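Local coordinates for protein beta-galactosidase (Streptococcus pneumoniae, PDB 4CUA) that hydrolyses beta-galactosides, the part modelled here being a calcium-holding carbohydrate-binding module that probably attaches the enzyme to sugar, at residues 6-11 against 63-68; 34-39 against 45-50; 81-86 against 90-95; 103-108 against 154-159; 120-123 against 127-130. All coordinates share one frame; numbering follows the deposited sequence.

Contact 1 of 5, residues 6-11 against 63-68; sequences ANISDQ and VLFGDS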
# COMPACT_ATOMS: atom_id res chain seq x y z
N ALA A 6 -18.20 0.48 1.31
CA ALA A 6 -17.57 -0.28 2.39
C ALA A 6 -16.04 -0.14 2.22
O ALA A 6 -15.51 -0.02 1.12
CB ALA A 6 -17.90 -1.73 2.29
N ASN A 7 -15.39 -0.14 3.34
CA ASN A 7 -13.91 -0.07 3.35
C ASN A 7 -13.41 -1.50 3.18
O ASN A 7 -13.55 -2.30 4.05
CB ASN A 7 -13.44 0.59 4.66
CG ASN A 7 -11.93 0.65 4.78
OD1 ASN A 7 -11.26 -0.35 4.53
ND2 ASN A 7 -11.42 1.75 5.23
N ILE A 8 -12.72 -1.76 2.06
CA ILE A 8 -12.27 -3.06 1.70
C ILE A 8 -10.74 -3.22 1.87
O ILE A 8 -10.21 -4.25 1.53
CB ILE A 8 -12.68 -3.39 0.25
CG1 ILE A 8 -12.21 -2.34 -0.71
CG2 ILE A 8 -14.22 -3.57 0.18
CD1 ILE A 8 -12.37 -2.67 -2.22
N SER A 9 -10.09 -2.28 2.56
CA SER A 9 -8.70 -2.46 2.93
C SER A 9 -8.44 -2.68 4.40
O SER A 9 -7.45 -3.31 4.75
CB SER A 9 -7.92 -1.23 2.51
OG SER A 9 -8.40 -0.03 3.00
N ASP A 10 -9.32 -2.19 5.28
CA ASP A 10 -9.08 -2.40 6.69
C ASP A 10 -8.91 -3.80 7.13
O ASP A 10 -9.68 -4.70 6.70
CB ASP A 10 -10.19 -1.85 7.59
CG ASP A 10 -10.33 -0.35 7.59
OD1 ASP A 10 -9.46 0.44 7.18
OD2 ASP A 10 -11.43 0.14 8.04
N GLN A 11 -8.03 -4.05 8.06
CA GLN A 11 -7.94 -5.33 8.72
C GLN A 11 -9.22 -5.63 9.48
O GLN A 11 -9.87 -4.74 10.00
CB GLN A 11 -6.86 -5.38 9.81
CG GLN A 11 -5.46 -5.33 9.32
CD GLN A 11 -4.51 -5.14 10.50
OE1 GLN A 11 -4.67 -5.75 11.55
NE2 GLN A 11 -3.43 -4.37 10.30
N VAL A 63 -2.56 -3.78 -0.92
CA VAL A 63 -3.55 -4.54 -0.20
C VAL A 63 -3.97 -5.73 -1.04
O VAL A 63 -4.28 -5.53 -2.20
CB VAL A 63 -4.76 -3.66 0.19
CG1 VAL A 63 -5.81 -4.51 0.89
CG2 VAL A 63 -4.30 -2.49 1.07
N LEU A 64 -4.00 -6.88 -0.44
CA LEU A 64 -4.48 -8.13 -0.96
C LEU A 64 -5.88 -8.35 -0.37
O LEU A 64 -6.00 -8.43 0.85
CB LEU A 64 -3.59 -9.30 -0.57
CG LEU A 64 -4.02 -10.69 -0.98
CD1 LEU A 64 -4.16 -10.75 -2.53
CD2 LEU A 64 -2.97 -11.69 -0.50
N PHE A 65 -6.89 -8.39 -1.21
CA PHE A 65 -8.28 -8.34 -0.71
C PHE A 65 -8.82 -9.62 -0.18
O PHE A 65 -8.42 -10.73 -0.55
CB PHE A 65 -9.19 -7.83 -1.82
CG PHE A 65 -8.83 -6.48 -2.28
CD1 PHE A 65 -8.83 -5.37 -1.44
CD2 PHE A 65 -8.39 -6.25 -3.57
CE1 PHE A 65 -8.47 -4.13 -1.85
CE2 PHE A 65 -7.99 -5.02 -3.99
CZ PHE A 65 -8.00 -3.92 -3.15
N GLY A 66 -9.82 -9.49 0.71
CA GLY A 66 -10.49 -10.67 1.21
C GLY A 66 -12.00 -10.37 1.28
O GLY A 66 -12.41 -9.27 1.24
N ASP A 67 -12.76 -11.44 1.34
CA ASP A 67 -14.21 -11.39 1.68
C ASP A 67 -14.44 -12.48 2.68
O ASP A 67 -14.21 -13.65 2.43
CB ASP A 67 -15.00 -11.60 0.41
CG ASP A 67 -16.51 -11.59 0.63
OD1 ASP A 67 -16.95 -11.38 1.78
OD2 ASP A 67 -17.18 -11.68 -0.42
N SER A 68 -14.91 -12.11 3.86
CA SER A 68 -15.34 -13.09 4.85
C SER A 68 -14.27 -14.06 5.23
O SER A 68 -14.52 -15.21 5.59
CB SER A 68 -16.59 -13.83 4.36
OG SER A 68 -17.58 -12.86 3.93
O HOH W 1 -11.15 -6.78 0.93

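Contact 2 of 5, residues 34-39 against 45-50; sequences VNDKLI and PANRWT. With CA (calcium ion), chain C; EDO (1,2-ethanediol), chain F; EDO (1,2-ethanediol), chain D.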
# COMPACT_ATOMS: atom_id res chain seq x y z
N VAL A 34 -0.50 -0.00 7.93
CA VAL A 34 -1.21 0.86 7.01
C VAL A 34 -2.73 0.56 6.88
O VAL A 34 -3.42 1.28 6.18
CB VAL A 34 -0.62 0.95 5.60
CG1 VAL A 34 0.89 1.26 5.66
CG2 VAL A 34 -0.89 -0.32 4.75
N ASN A 35 -3.18 -0.54 7.49
CA ASN A 35 -4.62 -0.83 7.41
C ASN A 35 -5.12 -1.26 8.74
O ASN A 35 -6.08 -2.09 8.84
CB ASN A 35 -4.93 -1.88 6.32
CG ASN A 35 -4.39 -3.24 6.63
OD1 ASN A 35 -3.45 -3.44 7.37
ND2 ASN A 35 -5.01 -4.26 5.95
N ASP A 36 -4.59 -0.62 9.80
CA ASP A 36 -4.94 -0.95 11.19
C ASP A 36 -5.99 0.01 11.80
O ASP A 36 -6.32 -0.14 13.00
CB ASP A 36 -3.73 -1.07 12.07
CG ASP A 36 -2.98 0.22 12.24
OD1 ASP A 36 -3.36 1.23 11.68
OD2 ASP A 36 -1.95 0.16 12.93
N LYS A 37 -6.47 0.93 11.00
CA LYS A 37 -7.49 1.93 11.37
C LYS A 37 -6.95 2.95 12.33
O LYS A 37 -7.72 3.77 12.85
CB LYS A 37 -8.80 1.27 11.92
CG LYS A 37 -9.50 0.43 10.82
CD LYS A 37 -10.48 -0.52 11.44
CE LYS A 37 -9.74 -1.77 11.95
NZ LYS A 37 -10.57 -2.83 12.57
N LEU A 38 -5.64 2.99 12.57
CA LEU A 38 -5.01 4.05 13.37
C LEU A 38 -4.35 4.99 12.39
O LEU A 38 -3.69 4.55 11.45
CB LEU A 38 -3.98 3.49 14.33
CG LEU A 38 -4.51 2.54 15.39
CD1 LEU A 38 -3.38 2.00 16.23
CD2 LEU A 38 -5.60 3.22 16.23
N ILE A 39 -4.54 6.27 12.55
CA ILE A 39 -3.99 7.27 11.68
C ILE A 39 -3.22 8.21 12.56
O ILE A 39 -3.79 8.86 13.47
CB ILE A 39 -5.05 8.04 10.89
CG1 ILE A 39 -5.87 7.02 10.04
CG2 ILE A 39 -4.42 9.14 10.06
CD1 ILE A 39 -6.83 7.68 9.11
N PRO A 45 0.81 8.23 18.89
CA PRO A 45 1.84 7.25 18.75
C PRO A 45 2.40 7.23 17.35
O PRO A 45 1.71 7.64 16.40
CB PRO A 45 1.07 5.97 19.00
CG PRO A 45 -0.23 6.22 18.33
CD PRO A 45 -0.53 7.68 18.58
N ALA A 46 3.61 6.72 17.19
CA ALA A 46 4.14 6.40 15.90
C ALA A 46 3.33 5.26 15.35
O ALA A 46 3.21 4.18 15.99
CB ALA A 46 5.60 6.04 15.96
N ASN A 47 2.78 5.47 14.16
CA ASN A 47 2.00 4.41 13.49
C ASN A 47 2.13 4.60 11.97
O ASN A 47 1.58 5.52 11.40
CB ASN A 47 0.51 4.51 13.86
CG ASN A 47 -0.28 3.40 13.21
OD1 ASN A 47 -0.82 3.58 12.10
ND2 ASN A 47 -0.33 2.27 13.85
N ARG A 48 2.99 3.80 11.37
CA ARG A 48 3.32 3.99 9.97
C ARG A 48 4.06 2.82 9.41
O ARG A 48 4.77 2.12 10.16
CB ARG A 48 4.09 5.28 9.78
CG ARG A 48 5.30 5.41 10.69
CD ARG A 48 6.02 6.70 10.43
NE ARG A 48 7.15 6.94 11.31
CZ ARG A 48 7.09 7.56 12.48
NH1 ARG A 48 5.96 7.97 13.01
NH2 ARG A 48 8.22 7.72 13.19
N TRP A 49 3.91 2.57 8.09
CA TRP A 49 4.89 1.85 7.34
C TRP A 49 5.91 2.86 6.85
O TRP A 49 5.57 3.98 6.47
CB TRP A 49 4.27 1.19 6.13
CG TRP A 49 5.31 0.70 5.15
CD1 TRP A 49 5.90 -0.49 5.17
CD2 TRP A 49 5.86 1.43 4.03
NE1 TRP A 49 6.80 -0.58 4.13
CE2 TRP A 49 6.81 0.59 3.44
CE3 TRP A 49 5.65 2.69 3.52
CZ2 TRP A 49 7.54 0.97 2.31
CZ3 TRP A 49 6.37 3.07 2.38
CH2 TRP A 49 7.30 2.20 1.80
N THR A 50 7.19 2.47 6.88
CA THR A 50 8.21 3.23 6.14
C THR A 50 9.19 2.23 5.62
O THR A 50 9.24 1.10 6.06
CB THR A 50 8.97 4.24 7.02
OG1 THR A 50 10.00 3.58 7.74
CG2 THR A 50 8.12 5.02 8.00
CA CA C . -2.31 3.01 10.47
C1 EDO F . 5.02 1.32 15.07
O1 EDO F . 5.21 0.12 14.35
C2 EDO F . 5.81 2.44 14.43
O2 EDO F . 5.26 2.81 13.14
C1 EDO D . 10.85 7.50 10.52
O1 EDO D . 10.74 8.19 11.75
C2 EDO D . 10.91 5.99 10.68
O2 EDO D . 9.63 5.55 11.25

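Contact 3 of 5, residues 81-86 against 90-95; sequences VGFHED and GAPKSY. With EDO (1,2-ethanediol), chain D.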
# COMPACT_ATOMS: atom_id res chain seq x y z
N VAL A 81 -4.20 7.54 0.50
CA VAL A 81 -2.93 7.30 1.21
C VAL A 81 -2.59 8.49 2.06
O VAL A 81 -2.42 9.61 1.58
CB VAL A 81 -1.78 7.08 0.24
CG1 VAL A 81 -0.48 6.73 0.99
CG2 VAL A 81 -2.09 6.02 -0.77
N GLY A 82 -2.44 8.22 3.34
CA GLY A 82 -2.01 9.23 4.30
C GLY A 82 -0.50 9.20 4.43
O GLY A 82 0.03 8.40 5.17
N PHE A 83 0.17 10.07 3.72
CA PHE A 83 1.61 10.18 3.86
C PHE A 83 1.99 10.85 5.16
O PHE A 83 1.37 11.85 5.59
CB PHE A 83 2.21 10.92 2.64
CG PHE A 83 2.06 10.16 1.36
CD1 PHE A 83 2.79 9.00 1.14
CD2 PHE A 83 1.13 10.55 0.38
CE1 PHE A 83 2.63 8.29 -0.05
CE2 PHE A 83 0.96 9.82 -0.77
CZ PHE A 83 1.71 8.69 -1.00
N HIS A 84 3.09 10.41 5.76
CA HIS A 84 3.66 10.99 6.94
C HIS A 84 5.04 11.55 6.64
O HIS A 84 5.70 11.07 5.78
CB HIS A 84 3.66 9.94 8.09
CG HIS A 84 4.72 10.15 9.12
ND1 HIS A 84 6.01 9.74 8.92
CD2 HIS A 84 4.70 10.77 10.32
CE1 HIS A 84 6.75 10.06 9.97
NE2 HIS A 84 5.99 10.69 10.84
N GLU A 85 5.44 12.56 7.38
CA GLU A 85 6.79 13.10 7.20
C GLU A 85 7.38 13.53 8.51
O GLU A 85 6.71 14.09 9.39
CB GLU A 85 6.81 14.28 6.22
CG GLU A 85 6.16 15.55 6.73
CD GLU A 85 6.29 16.70 5.75
OE1 GLU A 85 6.99 16.57 4.74
OE2 GLU A 85 5.67 17.75 5.99
N ASP A 86 8.68 13.32 8.61
CA ASP A 86 9.51 13.82 9.70
C ASP A 86 10.90 14.14 9.06
O ASP A 86 11.00 14.18 7.85
CB ASP A 86 9.53 12.92 10.93
CG ASP A 86 10.16 11.53 10.68
OD1 ASP A 86 10.93 11.33 9.72
OD2 ASP A 86 9.86 10.65 11.55
N GLY A 90 9.19 10.95 4.20
CA GLY A 90 8.06 11.75 3.72
C GLY A 90 7.40 11.15 2.54
O GLY A 90 7.59 9.98 2.19
N ALA A 91 6.55 11.94 1.88
CA ALA A 91 5.90 11.51 0.63
C ALA A 91 6.98 11.18 -0.42
O ALA A 91 8.09 11.74 -0.38
CB ALA A 91 5.01 12.65 0.16
N PRO A 92 6.67 10.31 -1.35
CA PRO A 92 7.67 9.93 -2.37
C PRO A 92 7.78 11.00 -3.46
O PRO A 92 6.87 11.80 -3.64
CB PRO A 92 7.11 8.66 -2.95
CG PRO A 92 5.58 8.77 -2.74
CD PRO A 92 5.42 9.56 -1.49
N LYS A 93 8.89 11.00 -4.17
CA LYS A 93 9.00 11.93 -5.30
C LYS A 93 8.30 11.41 -6.55
O LYS A 93 8.00 12.22 -7.42
CB LYS A 93 10.48 12.22 -5.61
CG LYS A 93 11.29 11.05 -6.13
CD LYS A 93 12.72 11.50 -6.52
CE LYS A 93 13.56 10.34 -6.99
NZ LYS A 93 14.90 10.90 -7.49
N SER A 94 8.08 10.12 -6.70
CA SER A 94 7.40 9.58 -7.83
C SER A 94 6.70 8.30 -7.41
O SER A 94 7.09 7.71 -6.39
CB SER A 94 8.40 9.34 -8.99
OG SER A 94 9.28 8.26 -8.72
N TYR A 95 5.69 7.90 -8.14
CA TYR A 95 4.94 6.67 -7.85
C TYR A 95 4.17 6.17 -9.04
O TYR A 95 3.94 6.89 -10.03
CB TYR A 95 3.92 6.93 -6.68
CG TYR A 95 2.88 7.96 -7.10
CD1 TYR A 95 3.10 9.30 -6.95
CD2 TYR A 95 1.69 7.56 -7.65
CE1 TYR A 95 2.16 10.25 -7.39
CE2 TYR A 95 0.76 8.51 -8.09
CZ TYR A 95 1.01 9.83 -7.92
OH TYR A 95 0.06 10.76 -8.40
C1 EDO D . 10.85 7.50 10.52
O1 EDO D . 10.74 8.19 11.75
C2 EDO D . 10.91 5.99 10.68
O2 EDO D . 9.63 5.55 11.25
O HOH W 2 6.71 14.82 2.44

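Contact 4 of 5, residues 103-108 against 154-159; sequences KTVPTA and ETYAIR. With EDO (1,2-ethanediol), chain E.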
# COMPACT_ATOMS: atom_id res chain seq x y z
N LYS A 103 -2.32 -14.61 -13.83
CA LYS A 103 -3.19 -15.76 -13.84
C LYS A 103 -3.04 -16.65 -12.62
O LYS A 103 -3.97 -17.32 -12.21
CB LYS A 103 -2.99 -16.56 -15.13
CG LYS A 103 -3.56 -15.84 -16.34
CD LYS A 103 -3.37 -16.69 -17.60
CE LYS A 103 -4.52 -16.55 -18.57
NZ LYS A 103 -4.54 -17.74 -19.47
N THR A 104 -1.88 -16.60 -11.96
CA THR A 104 -1.72 -17.36 -10.74
C THR A 104 -2.47 -16.62 -9.61
O THR A 104 -2.27 -15.44 -9.43
CB THR A 104 -0.23 -17.55 -10.41
OG1 THR A 104 0.41 -18.25 -11.49
CG2 THR A 104 -0.07 -18.31 -9.11
N VAL A 105 -3.34 -17.31 -8.94
CA VAL A 105 -4.02 -16.78 -7.78
C VAL A 105 -2.94 -16.49 -6.69
O VAL A 105 -2.21 -17.39 -6.31
CB VAL A 105 -5.06 -17.78 -7.29
CG1 VAL A 105 -5.68 -17.30 -5.99
CG2 VAL A 105 -6.17 -17.94 -8.36
N PRO A 106 -2.83 -15.24 -6.23
CA PRO A 106 -1.82 -14.94 -5.20
C PRO A 106 -2.10 -15.61 -3.90
O PRO A 106 -3.26 -15.85 -3.58
CB PRO A 106 -1.89 -13.45 -5.05
CG PRO A 106 -3.13 -13.00 -5.68
CD PRO A 106 -3.68 -14.09 -6.51
N THR A 107 -1.05 -15.98 -3.19
CA THR A 107 -1.12 -16.49 -1.82
C THR A 107 -0.80 -15.30 -0.89
O THR A 107 -0.22 -14.31 -1.33
CB THR A 107 -0.02 -17.55 -1.60
OG1 THR A 107 1.26 -16.99 -1.94
CG2 THR A 107 -0.27 -18.75 -2.48
N ALA A 108 -1.18 -15.42 0.37
CA ALA A 108 -0.72 -14.44 1.34
C ALA A 108 0.80 -14.64 1.45
O ALA A 108 1.27 -15.76 1.74
CB ALA A 108 -1.35 -14.68 2.69
N GLU A 154 -11.13 -5.22 -11.70
CA GLU A 154 -11.43 -6.35 -10.85
C GLU A 154 -10.13 -7.12 -10.58
O GLU A 154 -9.51 -7.72 -11.47
CB GLU A 154 -12.44 -7.26 -11.52
CG GLU A 154 -13.00 -8.32 -10.62
CD GLU A 154 -14.16 -9.08 -11.24
OE1 GLU A 154 -14.58 -8.70 -12.37
OE2 GLU A 154 -14.64 -10.04 -10.61
N THR A 155 -9.70 -7.09 -9.34
CA THR A 155 -8.33 -7.53 -9.03
C THR A 155 -8.26 -8.09 -7.61
O THR A 155 -9.03 -7.70 -6.71
CB THR A 155 -7.34 -6.37 -9.21
OG1 THR A 155 -6.01 -6.88 -9.06
CG2 THR A 155 -7.59 -5.30 -8.20
N TYR A 156 -7.28 -9.00 -7.42
CA TYR A 156 -6.94 -9.49 -6.07
C TYR A 156 -6.14 -8.46 -5.26
O TYR A 156 -6.12 -8.57 -4.03
CB TYR A 156 -6.13 -10.77 -6.14
CG TYR A 156 -6.93 -11.95 -6.57
CD1 TYR A 156 -7.85 -12.51 -5.73
CD2 TYR A 156 -6.65 -12.62 -7.77
CE1 TYR A 156 -8.57 -13.65 -6.08
CE2 TYR A 156 -7.37 -13.75 -8.10
CZ TYR A 156 -8.34 -14.24 -7.27
OH TYR A 156 -9.01 -15.41 -7.64
N ALA A 157 -5.50 -7.50 -5.91
CA ALA A 157 -4.57 -6.59 -5.19
C ALA A 157 -4.28 -5.35 -5.94
O ALA A 157 -4.19 -5.37 -7.17
CB ALA A 157 -3.28 -7.32 -4.89
N ILE A 158 -4.13 -4.25 -5.24
CA ILE A 158 -3.51 -3.10 -5.81
C ILE A 158 -2.34 -2.74 -4.95
O ILE A 158 -2.32 -3.12 -3.77
CB ILE A 158 -4.47 -1.91 -6.07
CG1 ILE A 158 -4.94 -1.32 -4.73
CG2 ILE A 158 -5.59 -2.39 -6.99
CD1 ILE A 158 -5.42 0.11 -4.83
N ARG A 159 -1.42 -2.02 -5.54
CA ARG A 159 -0.28 -1.47 -4.82
C ARG A 159 0.13 -0.13 -5.37
O ARG A 159 -0.18 0.25 -6.53
CB ARG A 159 0.93 -2.40 -4.81
CG ARG A 159 1.68 -2.50 -6.14
CD ARG A 159 2.73 -3.60 -6.05
NE ARG A 159 3.51 -3.57 -7.29
CZ ARG A 159 4.49 -4.46 -7.52
NH1 ARG A 159 4.83 -5.35 -6.60
NH2 ARG A 159 5.14 -4.38 -8.66
C1 EDO E . 6.43 -6.74 -4.30
O1 EDO E . 7.37 -7.33 -3.52
C2 EDO E . 5.22 -6.41 -3.33
O2 EDO E . 4.54 -5.40 -3.87

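Contact 5 of 5, residues 120-123 against 127-130; sequences HVFN and NWKP. With EDO (1,2-ethanediol), chain H; EDO (1,2-ethanediol), chain E.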
# COMPACT_ATOMS: atom_id res chain seq x y z
N HIS A 120 7.43 -14.97 -4.68
CA HIS A 120 6.02 -14.61 -4.70
C HIS A 120 5.69 -13.95 -6.02
O HIS A 120 6.42 -13.12 -6.50
CB HIS A 120 5.73 -13.67 -3.51
CG HIS A 120 4.28 -13.54 -3.22
ND1 HIS A 120 3.47 -12.70 -3.92
CD2 HIS A 120 3.48 -14.19 -2.35
CE1 HIS A 120 2.24 -12.79 -3.47
NE2 HIS A 120 2.21 -13.71 -2.54
N VAL A 121 4.46 -14.24 -6.48
CA VAL A 121 3.94 -13.65 -7.73
C VAL A 121 4.00 -12.15 -7.75
O VAL A 121 4.15 -11.49 -8.78
CB VAL A 121 2.53 -14.12 -8.06
CG1 VAL A 121 2.56 -15.61 -8.41
CG2 VAL A 121 1.51 -13.83 -6.96
N PHE A 122 3.89 -11.53 -6.58
CA PHE A 122 3.94 -10.09 -6.56
C PHE A 122 5.26 -9.49 -7.02
O PHE A 122 5.30 -8.36 -7.41
CB PHE A 122 3.64 -9.51 -5.16
CG PHE A 122 2.24 -9.70 -4.68
CD1 PHE A 122 1.17 -10.01 -5.52
CD2 PHE A 122 1.97 -9.53 -3.32
CE1 PHE A 122 -0.13 -10.18 -5.03
CE2 PHE A 122 0.68 -9.67 -2.84
CZ PHE A 122 -0.36 -9.97 -3.68
N ASN A 123 6.35 -10.27 -6.94
CA ASN A 123 7.64 -9.76 -7.33
C ASN A 123 7.86 -9.77 -8.85
O ASN A 123 8.89 -9.23 -9.29
CB ASN A 123 8.72 -10.59 -6.68
CG ASN A 123 8.72 -10.41 -5.17
OD1 ASN A 123 8.58 -9.29 -4.69
ND2 ASN A 123 8.90 -11.51 -4.45
N ASN A 127 3.03 -9.49 -13.65
CA ASN A 127 1.78 -9.72 -12.97
C ASN A 127 1.04 -8.44 -12.57
O ASN A 127 -0.02 -8.57 -11.93
CB ASN A 127 2.04 -10.60 -11.74
CG ASN A 127 2.37 -12.03 -12.10
OD1 ASN A 127 1.90 -12.52 -13.13
ND2 ASN A 127 3.13 -12.73 -11.26
N TRP A 128 1.58 -7.30 -12.94
CA TRP A 128 1.03 -6.00 -12.65
C TRP A 128 0.81 -5.16 -13.90
O TRP A 128 1.61 -5.21 -14.85
CB TRP A 128 1.97 -5.22 -11.76
CG TRP A 128 2.17 -5.90 -10.43
CD1 TRP A 128 3.19 -6.71 -10.09
CD2 TRP A 128 1.32 -5.82 -9.28
NE1 TRP A 128 3.02 -7.21 -8.81
CE2 TRP A 128 1.89 -6.62 -8.29
CE3 TRP A 128 0.15 -5.14 -9.01
CZ2 TRP A 128 1.30 -6.81 -7.02
CZ3 TRP A 128 -0.44 -5.29 -7.73
CH2 TRP A 128 0.16 -6.11 -6.77
N LYS A 129 -0.28 -4.39 -13.90
CA LYS A 129 -0.43 -3.33 -14.87
C LYS A 129 -0.75 -2.03 -14.19
O LYS A 129 -1.35 -2.06 -13.06
CB LYS A 129 -1.58 -3.63 -15.84
CG LYS A 129 -1.30 -4.81 -16.78
CD LYS A 129 -2.33 -4.82 -17.90
CE LYS A 129 -2.07 -6.02 -18.78
NZ LYS A 129 -3.15 -6.13 -19.79
N PRO A 130 -0.40 -0.90 -14.80
CA PRO A 130 -0.74 0.38 -14.21
C PRO A 130 -2.21 0.72 -14.34
O PRO A 130 -2.83 0.33 -15.30
CB PRO A 130 0.09 1.39 -14.96
CG PRO A 130 0.21 0.76 -16.34
CD PRO A 130 0.31 -0.71 -16.11
C1 EDO H . 1.16 -17.47 -5.36
O1 EDO H . 1.81 -18.59 -5.99
C2 EDO H . 2.20 -16.80 -4.45
O2 EDO H . 3.37 -16.53 -5.19
C1 EDO E . 6.43 -6.74 -4.30
O1 EDO E . 7.37 -7.33 -3.52
C2 EDO E . 5.22 -6.41 -3.33
O2 EDO E . 4.54 -5.40 -3.87

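Contact 1 of 5, residues 6-11 against 63-68
Ile-8 and Ser-9 carry the N-terminal loop against Val-63 and Phe-65 of strand 58-67, against the antiparallel beta-sandwich of this galactose-binding-like module. Moving along the loop, Asn-7 comes first and shapes it from within. Its OD1 takes two backbone N-H groups from opposite faces of the amide plane, Ser-9 N at 3.0 Å in an Asx turn and Asp-10 N at 2.8 Å, and this double grip fixes how the chain bends. Ile-8 follows with its CG1 branch lodged between the backbone N and the carbonyl carbon (chi1 55°), a setting that sends CD1 toward the Phe-65 ring, 4.2 Å from CE1. Its carbonyl does more: Ile-8 O lies in the plane of that ring, at its edge, 3.5 Å from CD1 of Phe-65. At Ser-9 the contact turns purely apolar, CB meeting Val-63 CG2 at 4.1 Å while Val-63 CG1 faces the Ser-9 CA. The serine hydroxyl is occupied by the backbone N of Ile-178, and backbone bonds from Ile-8 to Ile-178 and from Ala-6 to Ala-180 lay the loop along the C-terminal end of the chain. No direct hydrogen bond joins 6-11 to 63-68. One water does the bridging, giving a proton to Ile-8 O at 2.8 Å and accepting from Gly-66 N at 3.0 Å.

Contact 2 of 5, residues 34-39 against 45-50
The carboxylate of Asp-36 and the amide of Asn-47 meet edge to edge, their planes 26° apart, across the calcium site of this galactose-binding-like beta-sandwich. At the carboxylate edge, OD2 of Asp-36 offers its syn lone pair to Asn-47 ND2, 2.8 Å away. The bond is nearly straight at 170°, with the acceptor lying in the amide plane. Above the carboxylate plane comes Leu-38 N, which reaches Asp-36 OD1 to close an Asx turn. The same Asp-36 OD1 binds calcium at 2.4 Å, and the amide oxygen Asn-47 OD1 binds it at 2.3 Å, while ND2 and OD2 lock the two groups against rotation. Leu-38 O is a third ligand, and Asn-33, Thr-174 and Glu-175 complete the shell. Calcium joins the loop 34-39 to the run-in of strand 49-50 and to strand 172-177. Asn-47 reaches the metal with its CG anti to the backbone N (chi1 -178°). The Leu-38 side chain crosses that of Asn-47 at about a right angle and sets its CB over one face of the amide, 3.9 Å from Asn-47 CG. Further inside, among residues of strands 19-22 and 58-67, Val-34 lies alongside Trp-49, its CG1 3.4 Å from the tryptophan CB.

Contact 3 of 5, residues 81-86 against 90-95
Phe-83 packs against Ala-91 and Pro-92 where the loop leaving strand 70-83 returns as strand 94-100, a connection between two strands of the beta-sandwich that are not paired with each other. In the first shell, the proline ring crosses the aromatic side chain at about a right angle, and its CD comes 3.4 Å from Phe-83 CE1. Ala-91 covers the root of the ring, with CB 4.0 Å from Phe-83 CG. The carbonyl of His-84 is buried and finds no conventional donor; what it meets is the CA-H of Gly-90, with O and CA 3.2 Å apart and the hydrogen well aligned at 157°. Beside it, Glu-85 CB rests on the same glycine CA at 3.8 Å. A water bridges the segments, donating to Glu-85 OE1 and accepting from Ala-91 N, 2.9 Å from each.

In the next shell Val-81 CG1 sits over one face of the Phe-83 ring, toward its rim, and Met-162 of strand 157-163 touches both Phe-83 and Pro-92. His-84 turns away from segment 90-95, its ND1 hydrogen-bonded to Ser-172 OG. At the outer end Asp-86 OD2 accepts from an ethanediol, probably from the crystallisation liquor, whose O1 stands 2.6 Å away.

Contact 4 of 5, residues 103-108 against 154-159
Tyr-156 crosses Pro-106 and Val-105 at a slant, so its side chain can be followed outward across them. CB starts beside the proline ring, 3.8 Å from Pro-106 CG. With the ring carbon anti to the backbone carbonyl carbon (chi1 -72°), the side chain runs past the same proline: CG of the tyrosine is 3.9 Å from Pro-106 CD, Tyr-156 CD2 comes closest, 3.5 Å from Pro-106 CD, and CE2 is still 4.0 Å from Pro-106 CD. Beyond it Val-105 takes over, its CG1 lying 4.3 Å from Tyr-156 CZ and its CG2 3.9 Å from the phenol OH. No hydrogen bond crosses between the segments, so the join is wholly van der Waals. In this all-beta sandwich, without alpha-helices, Tyr-156 sits at the break between strands 145-155 and 157-163, where its backbone pairs with Phe-65. The loop 103-108 runs over these strands: Pro-106, itself buried, also touches Leu-64 of strand 58-67 and Tyr-100 of strand 94-100, while Val-105 and Tyr-156 both reach Leu-71 of strand 70-83.

Contact 5 of 5, residues 120-123 against 127-130
Two consecutive side chains, Asn-127 and Trp-128, each seize one of two consecutive carbonyls, Val-121 O and Phe-122 O. Asn-127 ND2 gives its proton to Val-121 O at 3.0 Å, almost dead straight at 178°, with the oxygen lying in the amide plane. Trp-128 NE1 reaches Phe-122 O at 2.9 Å, more bent at 151°, and that oxygen stands at the edge of the indole, slightly out of its plane. The carbonyls belong to the short 3-10 segment 121-123, and the donors come where the chain enters strand 128-130, which pairs with strand 94-100 at the margin of the beta-sandwich. The rings of Phe-122 and Trp-128 meet obliquely, planes 52° apart, with CZ2 of the indole 3.5 Å from Phe-122 CD1. His-120 folds back on the turn: ND1 accepts from Phe-122 N at 2.9 Å, CE1 hangs over the centre of the phenyl ring, and NE2 is bonded to Thr-107 O. Arg-159 of strand 157-163 makes a cation-pi contact with Trp-128 and a weak hydrogen bond from NH1 to Phe-122 O.

All five contacts reach the same antiparallel sheet, but with different chemistry. Contacts 1, 2 and 3 are buried, while contacts 4 and 5 are partly buried. Contact 2 alone uses a metal, and its loop meets that of contact 1 directly, Gln-11 and Ser-9 bonding to Asn-35. Contacts 1 and 3 combine apolar touches with one bridging water each, and contact 4 is apolar throughout; contact 5 alone pairs side-chain donors with backbone carbonyls. Contacts 1 and 4 share neighbouring strands, 58-67 and 157-163. Contact 5 is nested within the loop closed by contact 4, about 8 Å between centres, whereas contacts 2 and 4 lie on opposite sides of the chain's centre.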